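Local coordinates for RNA-binding protein RMD9, mitochondrial (Saccharomyces cerevisiae S288C, PDB 7A9X), which binds a dodecamer motif in the 3'-UTR of mitochondrial mRNAs and takes part in their processing or stability, at residues R89-E92 / L93-L97; R189-E192 / A193-L197; K349-G352 / N353-P357; F304-I308 / N309-P313; S38-R41 / H42-L45. All coordinates share one frame; numbering follows the deposited sequence.

Contact 1: R89-E92 / L93-L97; sequences RAME and LYYSL
Arg89 lays its guanidinium group across Leu93, one helical turn further on, with one face over the leucine tip: Leu93 CD2 sits 3.8 Å from Arg89 CZ, over the centre of that face, and Leu93 CD1 comes to 3.7 Å from NE. The bend at chi2 (72°) folds the arginine over its neighbour. In the guanidinium plane, at the edge, Arg89 NH2 donates to Glu92 OE2 at 2.6 Å and makes a salt bridge. The leucine below and the carboxylate alongside fix the rotation of the group, on the more solvent-accessible side of the helix, where Glu92 is exposed. With an alanine here, Glu92 would probably be left without its charged mate and Leu93 without the flat cover over its methyls.

The more deeply buried side is where Met91 meets two tyrosines. Its methyl CE touches Tyr94 CD2 at 3.7 Å and Tyr95 OH at 3.8 Å; the side chains of Met91 and Tyr94 lie side by side, pointing the same way. The sulfur stands obliquely to the Tyr94 ring, SD 5.4 Å from its centroid. Tyr95 OH is hydrogen-bonded to Asp154, and Leu111, Leu115 and Ile155 close round Met91. The Leu93 N to Arg89 O bond (2.8 Å), i to i+3 and i+4 side-chain contacts and a Met-aromatic pair mark an alpha-helix with one side to solvent and the other on helices 105-128 and 151-161.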
# COMPACT_ATOMS: atom_id res chain seq x y z
N ARG A 89 6.02 0.53 -25.74
CA ARG A 89 6.21 1.00 -27.11
C ARG A 89 6.23 2.52 -27.18
O ARG A 89 7.09 3.12 -27.84
CB ARG A 89 5.12 0.43 -28.01
CG ARG A 89 4.97 1.14 -29.36
CD ARG A 89 6.13 0.83 -30.30
NE ARG A 89 5.80 1.22 -31.67
CZ ARG A 89 6.67 1.19 -32.68
NH1 ARG A 89 6.28 1.56 -33.90
NH2 ARG A 89 7.92 0.80 -32.48
N ALA A 90 5.28 3.17 -26.50
CA ALA A 90 5.28 4.63 -26.47
C ALA A 90 6.54 5.17 -25.82
O ALA A 90 7.11 6.17 -26.28
CB ALA A 90 4.04 5.14 -25.73
N MET A 91 7.00 4.52 -24.75
CA MET A 91 8.23 4.95 -24.09
C MET A 91 9.44 4.71 -24.99
O MET A 91 10.38 5.51 -25.00
CB MET A 91 8.39 4.23 -22.76
CG MET A 91 9.21 5.00 -21.76
SD MET A 91 8.42 6.58 -21.40
CE MET A 91 9.85 7.57 -20.97
N GLU A 92 9.42 3.61 -25.74
CA GLU A 92 10.48 3.36 -26.71
C GLU A 92 10.49 4.43 -27.80
O GLU A 92 11.56 4.92 -28.18
CB GLU A 92 10.31 1.97 -27.31
CG GLU A 92 10.64 1.85 -28.78
CD GLU A 92 10.21 0.53 -29.37
OE1 GLU A 92 10.46 -0.52 -28.74
OE2 GLU A 92 9.59 0.53 -30.45
N LEU A 93 9.32 4.80 -28.30
CA LEU A 93 9.24 5.85 -29.31
C LEU A 93 9.66 7.21 -28.75
O LEU A 93 10.13 8.06 -29.50
CB LEU A 93 7.83 5.93 -29.89
CG LEU A 93 7.37 4.73 -30.72
CD1 LEU A 93 5.89 4.84 -31.06
CD2 LEU A 93 8.21 4.62 -31.98
N TYR A 94 9.50 7.41 -27.44
CA TYR A 94 9.83 8.69 -26.84
C TYR A 94 11.32 9.01 -26.97
O TYR A 94 11.69 10.14 -27.30
CB TYR A 94 9.42 8.70 -25.36
CG TYR A 94 10.03 9.83 -24.57
CD1 TYR A 94 9.52 11.12 -24.66
CD2 TYR A 94 11.12 9.61 -23.73
CE1 TYR A 94 10.07 12.16 -23.94
CE2 TYR A 94 11.68 10.65 -23.01
CZ TYR A 94 11.15 11.92 -23.11
OH TYR A 94 11.71 12.95 -22.39
N TYR A 95 12.18 8.02 -26.72
CA TYR A 95 13.62 8.26 -26.79
C TYR A 95 14.07 8.59 -28.20
O TYR A 95 15.10 9.25 -28.39
CB TYR A 95 14.38 7.06 -26.23
CG TYR A 95 14.09 6.80 -24.77
CD1 TYR A 95 14.50 7.70 -23.80
CD2 TYR A 95 13.41 5.65 -24.37
CE1 TYR A 95 14.24 7.47 -22.46
CE2 TYR A 95 13.15 5.41 -23.03
CZ TYR A 95 13.56 6.33 -22.08
OH TYR A 95 13.31 6.10 -20.75
N SER A 96 13.33 8.13 -29.21
CA SER A 96 13.60 8.48 -30.60
C SER A 96 12.94 9.80 -30.99
O SER A 96 13.52 10.59 -31.73
CB SER A 96 13.11 7.36 -31.53
OG SER A 96 13.17 7.77 -32.88
N LEU A 97 11.72 10.04 -30.50
CA LEU A 97 10.96 11.22 -30.90
C LEU A 97 11.34 12.47 -30.12
O LEU A 97 10.90 13.56 -30.49
CB LEU A 97 9.47 10.96 -30.75
CG LEU A 97 8.85 10.03 -31.79
CD1 LEU A 97 7.37 9.82 -31.50
CD2 LEU A 97 9.04 10.61 -33.19

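Contact 2: R189-E192 / A193-L197; sequences RIWE and ASKNL
Glu192 and Lys195 lie side by side and point the same way at the end of helix 184-193. The lysine chain is extended beyond CG and runs along the glutamate until Lys195 NZ meets Glu192 OE2 at 3.0 Å, a salt bridge that is also a hydrogen bond. The ammonium reaches the anti side of that oxygen, 18° out of the carboxylate plane. Below the charges the aliphatic parts touch, Lys195 CE lying 3.7 Å from Glu192 CG. The glutamate chain, by contrast, is bent at chi2 (132°), and this turn brings its carboxylate beside the lysine tip.

The same lysine crosses Trp191 obliquely. Its CE sits over one face of the indole, toward the rim, 4.2 Å from Trp191 CH2, so the lysine covers the outer end of the ring with its last methylene. This corner falls at the close of the repeat assigned as the first pentatricopeptide repeat, where the second helix of a helix-turn-helix pair gives way to a linker.

Trp191 swings inward with CG anti to the backbone N (chi1 174°), where Val211, Met215 and Leu219 of helix 209-223 receive the ring and NE1 donates to the carbonyl of Phe206. Ile190 faces another neighbour, Leu175 and Phe178 of helix 168-180. Along the backbone Ala193 N donates to Arg189 O at 2.8 Å; the bonds from Ser194 N to Ile190 O at 3.1 Å and from Lys195 N to Glu192 O at 3.3 Å are weak. Lys195 and Asn196 are exposed.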
# COMPACT_ATOMS: atom_id res chain seq x y z
N ARG A 189 11.81 20.36 -5.86
CA ARG A 189 12.99 20.69 -6.64
C ARG A 189 12.65 20.86 -8.12
O ARG A 189 13.06 21.83 -8.76
CB ARG A 189 14.06 19.60 -6.47
CG ARG A 189 14.49 19.37 -5.03
CD ARG A 189 15.33 18.11 -4.93
NE ARG A 189 15.46 17.64 -3.55
CZ ARG A 189 15.96 16.46 -3.21
NH1 ARG A 189 16.38 15.61 -4.14
NH2 ARG A 189 16.03 16.11 -1.93
N ILE A 190 11.91 19.90 -8.68
CA ILE A 190 11.53 19.98 -10.10
C ILE A 190 10.70 21.22 -10.36
O ILE A 190 10.91 21.93 -11.36
CB ILE A 190 10.79 18.70 -10.52
CG1 ILE A 190 11.72 17.49 -10.47
CG2 ILE A 190 10.20 18.86 -11.92
CD1 ILE A 190 11.04 16.19 -10.85
N TRP A 191 9.75 21.52 -9.48
CA TRP A 191 8.88 22.67 -9.69
C TRP A 191 9.66 23.97 -9.63
O TRP A 191 9.53 24.83 -10.51
CB TRP A 191 7.75 22.66 -8.65
CG TRP A 191 6.88 23.88 -8.69
CD1 TRP A 191 5.97 24.21 -9.66
CD2 TRP A 191 6.82 24.93 -7.72
NE1 TRP A 191 5.36 25.40 -9.35
CE2 TRP A 191 5.86 25.86 -8.16
CE3 TRP A 191 7.49 25.17 -6.51
CZ2 TRP A 191 5.56 27.02 -7.44
CZ3 TRP A 191 7.19 26.32 -5.80
CH2 TRP A 191 6.23 27.23 -6.27
N GLU A 192 10.50 24.14 -8.60
CA GLU A 192 11.24 25.38 -8.45
C GLU A 192 12.38 25.48 -9.46
O GLU A 192 12.79 26.60 -9.80
CB GLU A 192 11.77 25.51 -7.02
CG GLU A 192 11.61 26.91 -6.45
CD GLU A 192 10.99 26.91 -5.06
OE1 GLU A 192 11.10 25.88 -4.36
OE2 GLU A 192 10.39 27.94 -4.68
N ALA A 193 12.89 24.35 -9.95
CA ALA A 193 13.89 24.41 -11.01
C ALA A 193 13.26 24.80 -12.35
O ALA A 193 13.97 25.28 -13.24
CB ALA A 193 14.61 23.07 -11.15
N SER A 194 11.95 24.61 -12.50
CA SER A 194 11.26 25.04 -13.71
C SER A 194 11.21 26.55 -13.83
O SER A 194 11.00 27.07 -14.93
CB SER A 194 9.84 24.47 -13.75
OG SER A 194 9.07 25.00 -12.69
N LYS A 195 11.40 27.28 -12.73
CA LYS A 195 11.41 28.74 -12.80
C LYS A 195 12.57 29.24 -13.64
O LYS A 195 12.41 30.16 -14.45
CB LYS A 195 11.48 29.33 -11.39
CG LYS A 195 10.31 28.97 -10.49
CD LYS A 195 10.49 29.58 -9.10
CE LYS A 195 9.32 29.24 -8.20
NZ LYS A 195 9.52 29.78 -6.82
N ASN A 196 13.74 28.63 -13.48
CA ASN A 196 14.94 29.05 -14.21
C ASN A 196 15.21 28.13 -15.40
O ASN A 196 16.23 27.46 -15.49
CB ASN A 196 16.14 29.09 -13.26
CG ASN A 196 16.06 30.23 -12.26
OD1 ASN A 196 15.65 31.34 -12.60
ND2 ASN A 196 16.46 29.96 -11.02
N LEU A 197 14.25 28.12 -16.33
CA LEU A 197 14.37 27.37 -17.57
C LEU A 197 14.43 28.32 -18.75
O LEU A 197 13.78 29.37 -18.75
CB LEU A 197 13.20 26.40 -17.74
CG LEU A 197 13.17 25.17 -16.84
CD1 LEU A 197 12.01 24.26 -17.22
CD2 LEU A 197 14.49 24.42 -16.91

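Contact 3: K349-G352 / N353-P357; sequences KFYG and NTVNP
Tyr351 overlaps the two methyls of Val355 with the near part of its side chain. Val355 CG1 approaches Tyr351 CD1 to 3.6 Å, oblique to the ring, while CG2 rests against Tyr351 CB at 3.8 Å. The valine chi1 of -56° places CG2 between the backbone N and the carbonyl carbon, and it is this methyl that meets the root of the tyrosine; the other reaches the ring. The far end of Tyr351 is held elsewhere: its hydroxyl is hydrogen-bonded to the carbonyl of Leu318, and Val320, Val323, Ile359 and Leu363 pack round the ring.

Between the two side chains the backbone reverses. Tyr351 O accepts from Thr354 N at 3.0 Å with an N-H...O angle of 158°, closing a type II' beta turn. Thr354 adds a second, weak bond from its OG1 to the same carbonyl oxygen at 3.2 Å, so two donors from one residue grip Tyr351 O. Gly352, with a positive phi (60°), occupies the first corner; a beta carbon at this position would collide with the nitrogen of Asn353. Asn353 takes the second corner on the exposed side of the turn, where its side chain also touches Lys397.

Tyr351 and Val355 each pack on an adenine base of the bound RNA, so the apolar pair belongs to the binding surface. Tyr351 is the last residue of the helix 337-351, and Asn356 stands at the N-cap position of helix 357-374: a tight turn that, by the inferred repeat boundaries, links the fifth and sixth pentatricopeptide repeats, placed at the RNA.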
# COMPACT_ATOMS: atom_id res chain seq x y z
N LYS A 349 -19.85 -2.58 6.59
CA LYS A 349 -21.16 -2.67 5.95
C LYS A 349 -21.19 -1.92 4.63
O LYS A 349 -21.85 -2.36 3.69
CB LYS A 349 -22.24 -2.14 6.89
CG LYS A 349 -22.64 -3.13 7.97
CD LYS A 349 -23.82 -2.61 8.79
CE LYS A 349 -24.29 -3.66 9.78
NZ LYS A 349 -25.44 -3.18 10.61
N PHE A 350 -20.49 -0.78 4.54
CA PHE A 350 -20.44 -0.04 3.28
C PHE A 350 -19.74 -0.85 2.20
O PHE A 350 -20.22 -0.93 1.06
CB PHE A 350 -19.73 1.30 3.49
CG PHE A 350 -19.74 2.18 2.27
CD1 PHE A 350 -20.77 3.08 2.06
CD2 PHE A 350 -18.71 2.12 1.34
CE1 PHE A 350 -20.78 3.90 0.95
CE2 PHE A 350 -18.71 2.93 0.22
CZ PHE A 350 -19.75 3.82 0.02
N TYR A 351 -18.61 -1.47 2.53
CA TYR A 351 -17.86 -2.23 1.53
C TYR A 351 -18.63 -3.48 1.11
O TYR A 351 -18.89 -3.68 -0.08
CB TYR A 351 -16.49 -2.61 2.08
CG TYR A 351 -15.54 -1.44 2.25
CD1 TYR A 351 -15.50 -0.41 1.31
CD2 TYR A 351 -14.68 -1.37 3.34
CE1 TYR A 351 -14.63 0.65 1.46
CE2 TYR A 351 -13.82 -0.30 3.50
CZ TYR A 351 -13.79 0.70 2.56
OH TYR A 351 -12.93 1.76 2.72
N GLY A 352 -19.01 -4.31 2.07
CA GLY A 352 -19.72 -5.54 1.74
C GLY A 352 -18.89 -6.42 0.83
O GLY A 352 -17.73 -6.74 1.12
N ASN A 353 -19.48 -6.82 -0.29
CA ASN A 353 -18.80 -7.61 -1.31
C ASN A 353 -18.44 -6.78 -2.54
O ASN A 353 -18.01 -7.34 -3.55
CB ASN A 353 -19.67 -8.80 -1.73
CG ASN A 353 -20.13 -9.64 -0.55
OD1 ASN A 353 -19.42 -10.55 -0.11
ND2 ASN A 353 -21.31 -9.34 -0.03
N THR A 354 -18.61 -5.46 -2.47
CA THR A 354 -18.40 -4.61 -3.63
C THR A 354 -16.93 -4.40 -3.95
O THR A 354 -16.56 -4.21 -5.11
CB THR A 354 -19.09 -3.25 -3.42
OG1 THR A 354 -20.42 -3.46 -2.93
CG2 THR A 354 -19.16 -2.47 -4.72
N VAL A 355 -16.07 -4.43 -2.93
CA VAL A 355 -14.67 -4.07 -3.09
C VAL A 355 -13.82 -5.33 -3.13
O VAL A 355 -14.27 -6.43 -2.82
CB VAL A 355 -14.20 -3.11 -1.98
CG1 VAL A 355 -15.07 -1.87 -1.94
CG2 VAL A 355 -14.19 -3.82 -0.64
N ASN A 356 -12.55 -5.16 -3.50
CA ASN A 356 -11.62 -6.27 -3.54
C ASN A 356 -11.28 -6.74 -2.12
O ASN A 356 -11.38 -5.96 -1.17
CB ASN A 356 -10.35 -5.87 -4.28
CG ASN A 356 -10.64 -5.15 -5.58
OD1 ASN A 356 -10.93 -5.78 -6.60
ND2 ASN A 356 -10.56 -3.83 -5.56
N PRO A 357 -10.89 -8.00 -1.96
CA PRO A 357 -10.49 -8.47 -0.63
C PRO A 357 -9.26 -7.76 -0.08
O PRO A 357 -9.07 -7.72 1.14
CB PRO A 357 -10.23 -9.97 -0.85
CG PRO A 357 -11.02 -10.31 -2.07
CD PRO A 357 -10.96 -9.10 -2.94

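Contact 4: F304-I308 / N309-P313; sequences FDKII and NDEMP
Glu311 N bonds back to Lys306 O at 2.9 Å and Asp310 N more weakly to Ile307 O at 3.2 Å, while Asp310 takes a positive phi of 58°, which makes the end of helix 297-308 a Schellman motif. One step earlier Asn309 N meets Asp305 O at 2.7 Å.

Lys306 carries most of the side-chain contact. Its extended stem crosses Met312 obliquely, with CD 3.8 Å from Met312 CE and CB 3.9 Å from the sulfur SD. Bends at chi2 and chi3 fold the methionine back onto this stem. Were Met312 cut back to an alanine, a gap would probably open beside the lysine methylenes, CB and CD losing the cover of SD and CE. Glu311 crosses Lys306 at about a right angle, OE1 lying 3.6 Å from Lys306 CG. Its other oxygen, OE2, takes a hydrogen bond from Asn309 ND2 at 3.2 Å; OE2 lies in the amide plane of Asn309 and is met on its anti side, with ND2 24° out of the carboxylate plane, and the bond ties together the first and third residues beyond the helix. A water bridges Lys306 O, Asp310 OD1 and Met312 N, accepting from the last.

Lys306 also makes a cation-pi contact with Phe303. Toward helix 281-292, Lys306, Ile307 and Met312 all touch His287, while Phe304 packs against Ile343 and Lys346 of helix 337-351.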
# COMPACT_ATOMS: atom_id res chain seq x y z
N PHE A 304 -17.57 11.65 6.87
CA PHE A 304 -17.60 10.20 6.75
C PHE A 304 -19.04 9.69 6.64
O PHE A 304 -19.32 8.78 5.86
CB PHE A 304 -16.88 9.55 7.93
CG PHE A 304 -17.01 8.06 7.98
CD1 PHE A 304 -16.15 7.25 7.25
CD2 PHE A 304 -17.97 7.45 8.78
CE1 PHE A 304 -16.26 5.88 7.29
CE2 PHE A 304 -18.09 6.08 8.83
CZ PHE A 304 -17.23 5.29 8.09
N ASP A 305 -19.95 10.27 7.42
CA ASP A 305 -21.35 9.89 7.33
C ASP A 305 -21.97 10.31 6.01
O ASP A 305 -22.88 9.64 5.51
CB ASP A 305 -22.14 10.49 8.50
CG ASP A 305 -21.65 10.02 9.85
OD1 ASP A 305 -21.18 8.86 9.95
OD2 ASP A 305 -21.74 10.80 10.82
N LYS A 306 -21.48 11.40 5.42
CA LYS A 306 -21.99 11.84 4.12
C LYS A 306 -21.73 10.81 3.03
O LYS A 306 -22.49 10.75 2.06
CB LYS A 306 -21.38 13.19 3.75
CG LYS A 306 -21.85 14.33 4.65
CD LYS A 306 -21.28 15.67 4.22
CE LYS A 306 -21.89 16.80 5.04
NZ LYS A 306 -21.41 18.14 4.61
N ILE A 307 -20.67 10.01 3.17
CA ILE A 307 -20.46 8.91 2.24
C ILE A 307 -21.33 7.72 2.62
O ILE A 307 -21.94 7.08 1.75
CB ILE A 307 -18.97 8.52 2.21
CG1 ILE A 307 -18.12 9.73 1.80
CG2 ILE A 307 -18.74 7.36 1.25
CD1 ILE A 307 -16.64 9.41 1.67
N ILE A 308 -21.41 7.40 3.91
CA ILE A 308 -22.19 6.25 4.36
C ILE A 308 -23.67 6.44 4.03
O ILE A 308 -24.33 5.51 3.55
CB ILE A 308 -21.98 6.02 5.87
CG1 ILE A 308 -20.50 5.76 6.17
CG2 ILE A 308 -22.84 4.87 6.36
CD1 ILE A 308 -19.93 4.50 5.55
N ASN A 309 -24.20 7.63 4.27
CA ASN A 309 -25.60 7.92 4.01
C ASN A 309 -25.88 8.34 2.57
O ASN A 309 -27.03 8.64 2.25
CB ASN A 309 -26.10 9.01 4.97
CG ASN A 309 -25.98 8.61 6.42
OD1 ASN A 309 -26.02 7.43 6.76
ND2 ASN A 309 -25.83 9.60 7.30
N ASP A 310 -24.86 8.37 1.72
CA ASP A 310 -25.02 8.70 0.30
C ASP A 310 -25.67 10.07 0.12
O ASP A 310 -26.60 10.26 -0.68
CB ASP A 310 -25.83 7.61 -0.42
CG ASP A 310 -25.49 7.50 -1.89
OD1 ASP A 310 -24.51 8.14 -2.33
OD2 ASP A 310 -26.20 6.77 -2.61
N GLU A 311 -25.16 11.05 0.87
CA GLU A 311 -25.73 12.39 0.90
C GLU A 311 -25.17 13.32 -0.17
O GLU A 311 -25.75 14.39 -0.40
CB GLU A 311 -25.50 13.04 2.27
CG GLU A 311 -26.13 12.30 3.44
CD GLU A 311 -25.86 12.99 4.76
OE1 GLU A 311 -25.40 14.15 4.74
OE2 GLU A 311 -26.10 12.37 5.82
N MET A 312 -24.09 12.95 -0.82
CA MET A 312 -23.51 13.95 -1.70
C MET A 312 -24.06 13.81 -3.11
O MET A 312 -24.42 12.71 -3.54
CB MET A 312 -21.99 13.82 -1.72
CG MET A 312 -21.38 13.93 -0.34
SD MET A 312 -22.06 15.35 0.55
CE MET A 312 -20.63 16.43 0.60
N PRO A 313 -24.14 14.92 -3.86
CA PRO A 313 -24.61 14.85 -5.25
C PRO A 313 -23.61 14.23 -6.21
O PRO A 313 -23.95 14.05 -7.39
CB PRO A 313 -24.89 16.32 -5.60
CG PRO A 313 -23.98 17.09 -4.70
CD PRO A 313 -23.93 16.31 -3.42
O HOH W 1 -22.67 10.59 -1.11

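Contact 5: S38-R41 / H42-L45; sequences SPWR and HELL
Trp40 and Leu44 meet through both backbone and side chain at the start of helix 41-48. The hydrogen bonds across the contact are backbone ones: Leu44 N donates to Trp40 O at 2.9 Å with an N-H...O angle of 156°, and Leu45 N donates to Arg41 O at 2.8 Å. They are the first i to i+4 bonds of the helix, and Trp40 takes its N-cap position.

Apolar contacts accompany each bond. Leu44 CD1 comes to 4.3 Å from Trp40 CB, and the leucine packs inward against Leu97 and Phe103. Arg41 and Leu45 run alongside each other, pointing the same way, with Leu45 CD2 4.0 Å from Arg41 CG. With chi1 at -174° the arginine chain leaves its CB anti to the backbone N and continues extended from CG to NE, so the leucine touches the methylene at its root and leaves the guanidinium beyond. Leu45 and Arg41 both lie on the exposed side of the helix.

This helix opening, the first in the modelled chain, leans on helix 78-97 and on the loop after it: the Trp40 side chain touches Ser96, Leu97, Ser100 and Pro101.

Glu43 brings a carboxylate oxygen to the C-H edge of the indole. Its OE1 lies in the ring plane, 3.5 Å from Trp40 CD1, while the carboxylate is turned 64° to the ring. The polar partner of this oxygen is Ser96 OG, with which it has a hydrogen bond. As the third residue of its helix, the glutamate sits near the helix N-terminus, whose dipole would probably favour a negative charge.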
# COMPACT_ATOMS: atom_id res chain seq x y z
N SER A 38 8.24 16.07 -42.07
CA SER A 38 7.94 14.72 -41.59
C SER A 38 9.11 13.76 -41.74
O SER A 38 9.03 12.81 -42.53
CB SER A 38 6.71 14.17 -42.32
OG SER A 38 7.00 13.88 -43.68
N PRO A 39 10.22 13.96 -41.02
CA PRO A 39 11.28 12.94 -41.01
C PRO A 39 10.93 11.80 -40.06
O PRO A 39 11.17 10.62 -40.37
CB PRO A 39 12.52 13.71 -40.52
CG PRO A 39 12.13 15.17 -40.58
CD PRO A 39 10.66 15.19 -40.34
N TRP A 40 10.36 12.14 -38.91
CA TRP A 40 9.89 11.17 -37.92
C TRP A 40 8.39 10.93 -38.04
O TRP A 40 7.70 10.78 -37.03
CB TRP A 40 10.22 11.65 -36.51
CG TRP A 40 11.68 11.67 -36.15
CD1 TRP A 40 12.39 10.67 -35.57
CD2 TRP A 40 12.60 12.77 -36.33
NE1 TRP A 40 13.70 11.06 -35.38
CE2 TRP A 40 13.85 12.34 -35.84
CE3 TRP A 40 12.48 14.06 -36.86
CZ2 TRP A 40 14.98 13.16 -35.86
CZ3 TRP A 40 13.61 14.87 -36.88
CH2 TRP A 40 14.84 14.42 -36.39
N ARG A 41 7.86 10.88 -39.27
CA ARG A 41 6.41 10.84 -39.44
C ARG A 41 5.81 9.55 -38.89
O ARG A 41 4.84 9.57 -38.13
CB ARG A 41 6.03 11.01 -40.91
CG ARG A 41 4.54 11.12 -41.12
CD ARG A 41 4.19 11.32 -42.58
NE ARG A 41 2.75 11.37 -42.79
CZ ARG A 41 2.17 11.50 -43.98
NH1 ARG A 41 0.85 11.54 -44.08
NH2 ARG A 41 2.92 11.60 -45.07
N HIS A 42 6.37 8.40 -39.28
CA HIS A 42 5.80 7.12 -38.87
C HIS A 42 5.91 6.93 -37.36
O HIS A 42 5.00 6.38 -36.73
CB HIS A 42 6.49 5.97 -39.60
CG HIS A 42 6.07 4.61 -39.11
ND1 HIS A 42 6.89 3.83 -38.32
CD2 HIS A 42 4.93 3.91 -39.29
CE1 HIS A 42 6.27 2.70 -38.03
NE2 HIS A 42 5.08 2.72 -38.61
N GLU A 43 7.01 7.38 -36.76
CA GLU A 43 7.15 7.26 -35.31
C GLU A 43 6.21 8.20 -34.58
O GLU A 43 5.69 7.85 -33.51
CB GLU A 43 8.60 7.51 -34.91
CG GLU A 43 9.58 6.53 -35.51
CD GLU A 43 11.01 6.80 -35.08
OE1 GLU A 43 11.21 7.68 -34.23
OE2 GLU A 43 11.92 6.12 -35.60
N LEU A 44 5.99 9.40 -35.12
CA LEU A 44 5.03 10.32 -34.53
C LEU A 44 3.60 9.80 -34.68
O LEU A 44 2.79 9.92 -33.76
CB LEU A 44 5.16 11.70 -35.17
CG LEU A 44 6.35 12.57 -34.75
CD1 LEU A 44 6.51 13.74 -35.71
CD2 LEU A 44 6.19 13.06 -33.33
N LEU A 45 3.28 9.21 -35.84
CA LEU A 45 1.94 8.70 -36.05
C LEU A 45 1.64 7.52 -35.14
O LEU A 45 0.57 7.45 -34.53
CB LEU A 45 1.75 8.31 -37.52
CG LEU A 45 0.96 9.29 -38.38
CD1 LEU A 45 -0.47 9.42 -37.87
CD2 LEU A 45 1.64 10.66 -38.43

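Overall arrangement
The five contacts follow one another along the chain as 5, 1, 2, 4 and 3. Contacts 5 and 1 touch, their centres 12 Å apart: Leu97 of contact 1 packs against Trp40 and Leu44 of contact 5. Contacts 4 and 3 form a second touching pair, centres 16 Å apart, with Phe350 lying against Ile307 and Ile308. Contact 2 comes within about 12 Å of contact 1 at nearest atoms and lies on the opposite side of the chain's centre from contact 3. Proximity to the bound RNA separates the groups: nearest atoms are about 4 Å away for contact 3 and 9 Å for contact 4, but 15 to 16 Å for contacts 1, 2 and 5.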